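Local coordinates for mandelate racemase/muconate lactonizing protein (Thermobispora bispora, PDB 3VC5) that probably dehydrates D-glucarate to 5-dehydro-4-deoxy-D-glucarate with the help of magnesium, as a member of the enolase superfamily, at residues M23-F35 against V80-Y93. Sequence-based numbering, arbitrary orientation.
Sequences MLIREVRVTPVAF and VRAAAARLPGLDVY
The methyl of A84 is the low bump of helix 80-85 that lies between V28 and V30 of strand 25-35, which runs nearly antiparallel to the helix (170°): V30 CG2 meets A84 CB at 3.5 Å and V28 CG1 meets the same carbon at 3.7 Å. With only a methyl here, the short segments can approach to 8.4 Å between axes. V30 is the matching bump on the strand, fitting against V80, R81 and A84; its CG1, anti to the backbone N (chi1 177°), reaches V80 CG1 and R81 CG. The extended R81 chain runs on to cross P32 at about a right angle, R81 NH2 lying 3.7 Å from P32 CG. Beyond the helix, L87 CB faces the groove between V28 CG2 and I25 CD1, loosely touching each. I25 packs against one side of the type II turn L87-L90: CB touches L87 O and L90 O, and CG1 touches L90 O and V92 CG1.

Backbone bonds close this end: I25 N donates to L90 O (2.8 Å), G89 N to I25 O (2.9 Å) and V92 N to M23 O (3.2 Å). D91 OD2 accepts from Y93 N, making an Asx turn, and forms a salt bridge with R148 of the second subunit. Within this family's N-terminal capping domain, apolar packing, largely of methyls, therefore seats the helix on the sheet, while directional main-chain bonds fix the turn and following loop against the edge strand.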
loop_
_atom_site.group_PDB
_atom_site.type_symbol
_atom_site.label_atom_id
_atom_site.label_comp_id
_atom_site.label_asym_id
_atom_site.label_seq_id
_atom_site.Cartn_x
_atom_site.Cartn_y
_atom_site.Cartn_z
ATOM N N MET A 23 -1.879 24.905 5.075
ATOM C CA MET A 23 -0.788 24.265 5.887
ATOM C C MET A 23 0.488 24.095 5.083
ATOM O O MET A 23 1.073 22.985 4.964
ATOM C CB MET A 23 -1.242 22.930 6.453
ATOM C CG MET A 23 -2.449 23.051 7.352
ATOM S SD MET A 23 -2.186 22.094 8.840
ATOM C CE MET A 23 -0.885 23.050 9.616
ATOM N N LEU A 24 0.943 25.214 4.557
ATOM C CA LEU A 24 2.145 25.271 3.750
ATOM C C LEU A 24 3.356 25.263 4.663
ATOM O O LEU A 24 3.329 25.831 5.775
ATOM C CB LEU A 24 2.125 26.553 2.899
ATOM C CG LEU A 24 0.955 26.683 1.911
ATOM C CD1 LEU A 24 1.132 27.924 1.045
ATOM C CD2 LEU A 24 0.831 25.428 1.039
ATOM N N ILE A 25 4.414 24.606 4.203
ATOM C CA ILE A 25 5.675 24.611 4.908
ATOM C C ILE A 25 6.304 26.005 4.787
ATOM O O ILE A 25 6.468 26.522 3.688
ATOM C CB ILE A 25 6.615 23.545 4.308
ATOM C CG1 ILE A 25 6.080 22.142 4.588
ATOM C CG2 ILE A 25 8.046 23.710 4.805
ATOM C CD1 ILE A 25 6.793 21.064 3.731
ATOM N N ARG A 26 6.650 26.599 5.931
ATOM C CA ARG A 26 7.337 27.891 5.995
ATOM C C ARG A 26 8.849 27.691 6.046
ATOM O O ARG A 26 9.611 28.400 5.361
ATOM C CB ARG A 26 6.900 28.692 7.235
ATOM C CG ARG A 26 7.473 30.118 7.274
ATOM C CD ARG A 26 7.721 30.609 8.704
ATOM N NE ARG A 26 6.591 30.347 9.596
ATOM C CZ ARG A 26 6.698 30.131 10.908
ATOM N NH1 ARG A 26 5.609 29.905 11.635
ATOM N NH2 ARG A 26 7.891 30.132 11.496
ATOM N N GLU A 27 9.298 26.727 6.855
ATOM C CA GLU A 27 10.739 26.507 7.004
ATOM C C GLU A 27 11.000 25.068 7.442
ATOM O O GLU A 27 10.113 24.401 8.004
ATOM C CB GLU A 27 11.400 27.528 7.955
ATOM C CG GLU A 27 11.243 27.207 9.413
ATOM C CD GLU A 27 11.891 28.233 10.348
ATOM O OE1 GLU A 27 13.102 28.119 10.667
ATOM O OE2 GLU A 27 11.172 29.145 10.789
ATOM N N VAL A 28 12.209 24.584 7.170
ATOM C CA VAL A 28 12.577 23.220 7.540
ATOM C C VAL A 28 13.961 23.320 8.163
ATOM O O VAL A 28 14.918 23.766 7.513
ATOM C CB VAL A 28 12.588 22.264 6.327
ATOM C CG1 VAL A 28 12.935 20.838 6.798
ATOM C CG2 VAL A 28 11.214 22.273 5.635
ATOM N N ARG A 29 14.044 22.988 9.450
ATOM C CA ARG A 29 15.288 23.100 10.190
ATOM C C ARG A 29 15.969 21.752 10.173
ATOM O O ARG A 29 15.332 20.736 10.450
ATOM C CB ARG A 29 14.968 23.494 11.631
ATOM C CG ARG A 29 14.169 24.790 11.703
ATOM C CD ARG A 29 13.547 24.983 13.118
ATOM N NE ARG A 29 12.797 26.241 13.173
ATOM C CZ ARG A 29 11.884 26.542 14.093
ATOM N NH1 ARG A 29 11.547 25.654 15.031
ATOM N NH2 ARG A 29 11.277 27.730 14.055
ATOM N N VAL A 30 17.248 21.743 9.827
ATOM C CA VAL A 30 17.998 20.503 9.719
ATOM C C VAL A 30 19.191 20.569 10.653
ATOM O O VAL A 30 20.014 21.469 10.533
ATOM C CB VAL A 30 18.485 20.267 8.259
ATOM C CG1 VAL A 30 19.334 18.975 8.210
ATOM C CG2 VAL A 30 17.296 20.193 7.293
ATOM N N THR A 31 19.264 19.620 11.597
ATOM C CA THR A 31 20.280 19.630 12.649
ATOM C C THR A 31 21.008 18.299 12.797
ATOM O O THR A 31 20.416 17.320 13.270
ATOM C CB THR A 31 19.635 19.988 14.009
ATOM O OG1 THR A 31 18.848 21.179 13.844
ATOM C CG2 THR A 31 20.720 20.234 15.093
ATOM N N PRO A 32 22.297 18.255 12.407
ATOM C CA PRO A 32 23.016 16.999 12.631
ATOM C C PRO A 32 23.351 16.871 14.112
ATOM O O PRO A 32 23.646 17.879 14.780
ATOM C CB PRO A 32 24.274 17.156 11.768
ATOM C CG PRO A 32 24.525 18.694 11.748
ATOM C CD PRO A 32 23.142 19.310 11.797
ATOM N N VAL A 33 23.331 15.639 14.622
ATOM C CA VAL A 33 23.592 15.376 16.053
ATOM C C VAL A 33 24.506 14.169 16.159
ATOM O O VAL A 33 24.585 13.333 15.217
ATOM C CB VAL A 33 22.281 15.088 16.844
ATOM C CG1 VAL A 33 21.385 16.331 16.893
ATOM C CG2 VAL A 33 21.528 13.868 16.274
ATOM N N ALA A 34 25.224 14.083 17.274
ATOM C CA ALA A 34 26.022 12.882 17.565
ATOM C C ALA A 34 25.760 12.492 18.993
ATOM O O ALA A 34 25.547 13.370 19.859
ATOM C CB ALA A 34 27.522 13.127 17.351
ATOM N N PHE A 35 25.774 11.182 19.261
ATOM C CA PHE A 35 25.554 10.713 20.636
ATOM C C PHE A 35 26.402 9.459 20.880
ATOM O O PHE A 35 26.902 8.856 19.926
ATOM C CB PHE A 35 24.064 10.474 20.901
ATOM C CG PHE A 35 23.383 9.683 19.810
ATOM C CD1 PHE A 35 23.405 8.276 19.847
ATOM C CD2 PHE A 35 22.689 10.341 18.781
ATOM C CE1 PHE A 35 22.780 7.518 18.802
ATOM C CE2 PHE A 35 22.063 9.621 17.771
ATOM C CZ PHE A 35 22.100 8.208 17.785
ATOM N N VAL A 80 19.841 16.021 2.545
ATOM C CA VAL A 80 18.702 16.401 3.360
ATOM C C VAL A 80 18.653 17.936 3.444
ATOM O O VAL A 80 17.570 18.527 3.334
ATOM C CB VAL A 80 18.771 15.745 4.749
ATOM C CG1 VAL A 80 17.680 16.282 5.693
ATOM C CG2 VAL A 80 18.642 14.210 4.638
ATOM N N ARG A 81 19.802 18.588 3.629
ATOM C CA ARG A 81 19.816 20.053 3.649
ATOM C C ARG A 81 19.343 20.626 2.316
ATOM O O ARG A 81 18.533 21.556 2.279
ATOM C CB ARG A 81 21.214 20.577 3.953
ATOM C CG ARG A 81 21.644 20.380 5.406
ATOM C CD ARG A 81 22.990 21.077 5.614
ATOM N NE ARG A 81 23.383 21.153 7.007
ATOM C CZ ARG A 81 24.554 20.755 7.479
ATOM N NH1 ARG A 81 25.489 20.263 6.666
ATOM N NH2 ARG A 81 24.787 20.866 8.782
ATOM N N ALA A 82 19.853 20.086 1.214
ATOM C CA ALA A 82 19.461 20.600 -0.099
ATOM C C ALA A 82 17.950 20.433 -0.348
ATOM O O ALA A 82 17.268 21.358 -0.825
ATOM C CB ALA A 82 20.255 19.881 -1.181
ATOM N N ALA A 83 17.416 19.262 -0.013
ATOM C CA ALA A 83 15.983 19.034 -0.166
ATOM C C ALA A 83 15.168 19.950 0.760
ATOM O O ALA A 83 14.154 20.541 0.340
ATOM C CB ALA A 83 15.643 17.555 0.086
ATOM N N ALA A 84 15.622 20.105 2.009
ATOM C CA ALA A 84 14.906 20.916 2.972
ATOM C C ALA A 84 14.726 22.336 2.450
ATOM O O ALA A 84 13.659 22.925 2.607
ATOM C CB ALA A 84 15.647 20.946 4.299
ATOM N N ALA A 85 15.775 22.872 1.819
ATOM C CA ALA A 85 15.768 24.254 1.338
ATOM C C ALA A 85 14.744 24.481 0.220
ATOM O O ALA A 85 14.360 25.637 -0.049
ATOM C CB ALA A 85 17.175 24.661 0.871
ATOM N N ARG A 86 14.296 23.388 -0.412
ATOM C CA ARG A 86 13.383 23.463 -1.538
ATOM C C ARG A 86 11.940 23.053 -1.173
ATOM O O ARG A 86 11.091 22.941 -2.059
ATOM C CB ARG A 86 13.918 22.667 -2.747
ATOM C CG ARG A 86 15.293 23.134 -3.229
ATOM C CD ARG A 86 15.221 23.843 -4.554
ATOM N NE ARG A 86 14.664 22.990 -5.608
ATOM C CZ ARG A 86 15.385 22.225 -6.430
ATOM N NH1 ARG A 86 16.711 22.190 -6.334
ATOM N NH2 ARG A 86 14.779 21.491 -7.357
ATOM N N LEU A 87 11.650 22.837 0.121
ATOM C CA LEU A 87 10.290 22.467 0.538
ATOM C C LEU A 87 9.344 23.618 0.932
ATOM O O LEU A 87 8.117 23.461 0.852
ATOM C CB LEU A 87 10.312 21.435 1.667
ATOM C CG LEU A 87 10.969 20.096 1.328
ATOM C CD1 LEU A 87 10.815 19.127 2.488
ATOM C CD2 LEU A 87 10.405 19.472 0.051
ATOM N N PRO A 88 9.894 24.775 1.359
ATOM C CA PRO A 88 8.935 25.835 1.671
ATOM C C PRO A 88 7.973 26.106 0.511
ATOM O O PRO A 88 8.381 26.136 -0.666
ATOM C CB PRO A 88 9.842 27.039 1.989
ATOM C CG PRO A 88 11.083 26.340 2.634
ATOM C CD PRO A 88 11.279 25.153 1.722
ATOM N N GLY A 89 6.700 26.268 0.845
ATOM C CA GLY A 89 5.673 26.603 -0.157
ATOM C C GLY A 89 4.840 25.385 -0.523
ATOM O O GLY A 89 3.750 25.514 -1.090
ATOM N N LEU A 90 5.368 24.194 -0.217
ATOM C CA LEU A 90 4.608 22.959 -0.420
ATOM C C LEU A 90 3.733 22.668 0.794
ATOM O O LEU A 90 4.072 23.007 1.942
ATOM C CB LEU A 90 5.529 21.760 -0.725
ATOM C CG LEU A 90 6.367 21.806 -2.013
ATOM C CD1 LEU A 90 7.232 20.564 -2.190
ATOM C CD2 LEU A 90 5.484 22.045 -3.250
ATOM N N ASP A 91 2.600 22.041 0.528
ATOM C CA ASP A 91 1.633 21.702 1.551
ATOM C C ASP A 91 1.992 20.368 2.237
ATOM O O ASP A 91 2.452 19.456 1.569
ATOM C CB ASP A 91 0.291 21.585 0.841
ATOM C CG ASP A 91 -0.831 21.417 1.778
ATOM O OD1 ASP A 91 -1.507 22.415 2.061
ATOM O OD2 ASP A 91 -1.027 20.293 2.231
ATOM N N VAL A 92 1.788 20.260 3.551
ATOM C CA VAL A 92 2.169 19.038 4.296
ATOM C C VAL A 92 1.316 17.793 3.978
ATOM O O VAL A 92 1.681 16.673 4.366
ATOM C CB VAL A 92 2.177 19.247 5.842
ATOM C CG1 VAL A 92 3.191 20.329 6.266
ATOM C CG2 VAL A 92 0.762 19.545 6.377
ATOM N N TYR A 93 0.176 17.964 3.294
ATOM C CA TYR A 93 -0.607 16.810 2.826
ATOM C C TYR A 93 -0.104 16.367 1.465
ATOM O O TYR A 93 -0.454 15.270 1.001
ATOM C CB TYR A 93 -2.111 17.141 2.716
ATOM C CG TYR A 93 -2.747 17.385 4.056
ATOM C CD1 TYR A 93 -3.337 16.348 4.765
ATOM C CD2 TYR A 93 -2.736 18.659 4.629
ATOM C CE1 TYR A 93 -3.924 16.569 6.035
ATOM C CE2 TYR A 93 -3.302 18.886 5.880
ATOM C CZ TYR A 93 -3.888 17.841 6.577
ATOM O OH TYR A 93 -4.454 18.087 7.817
#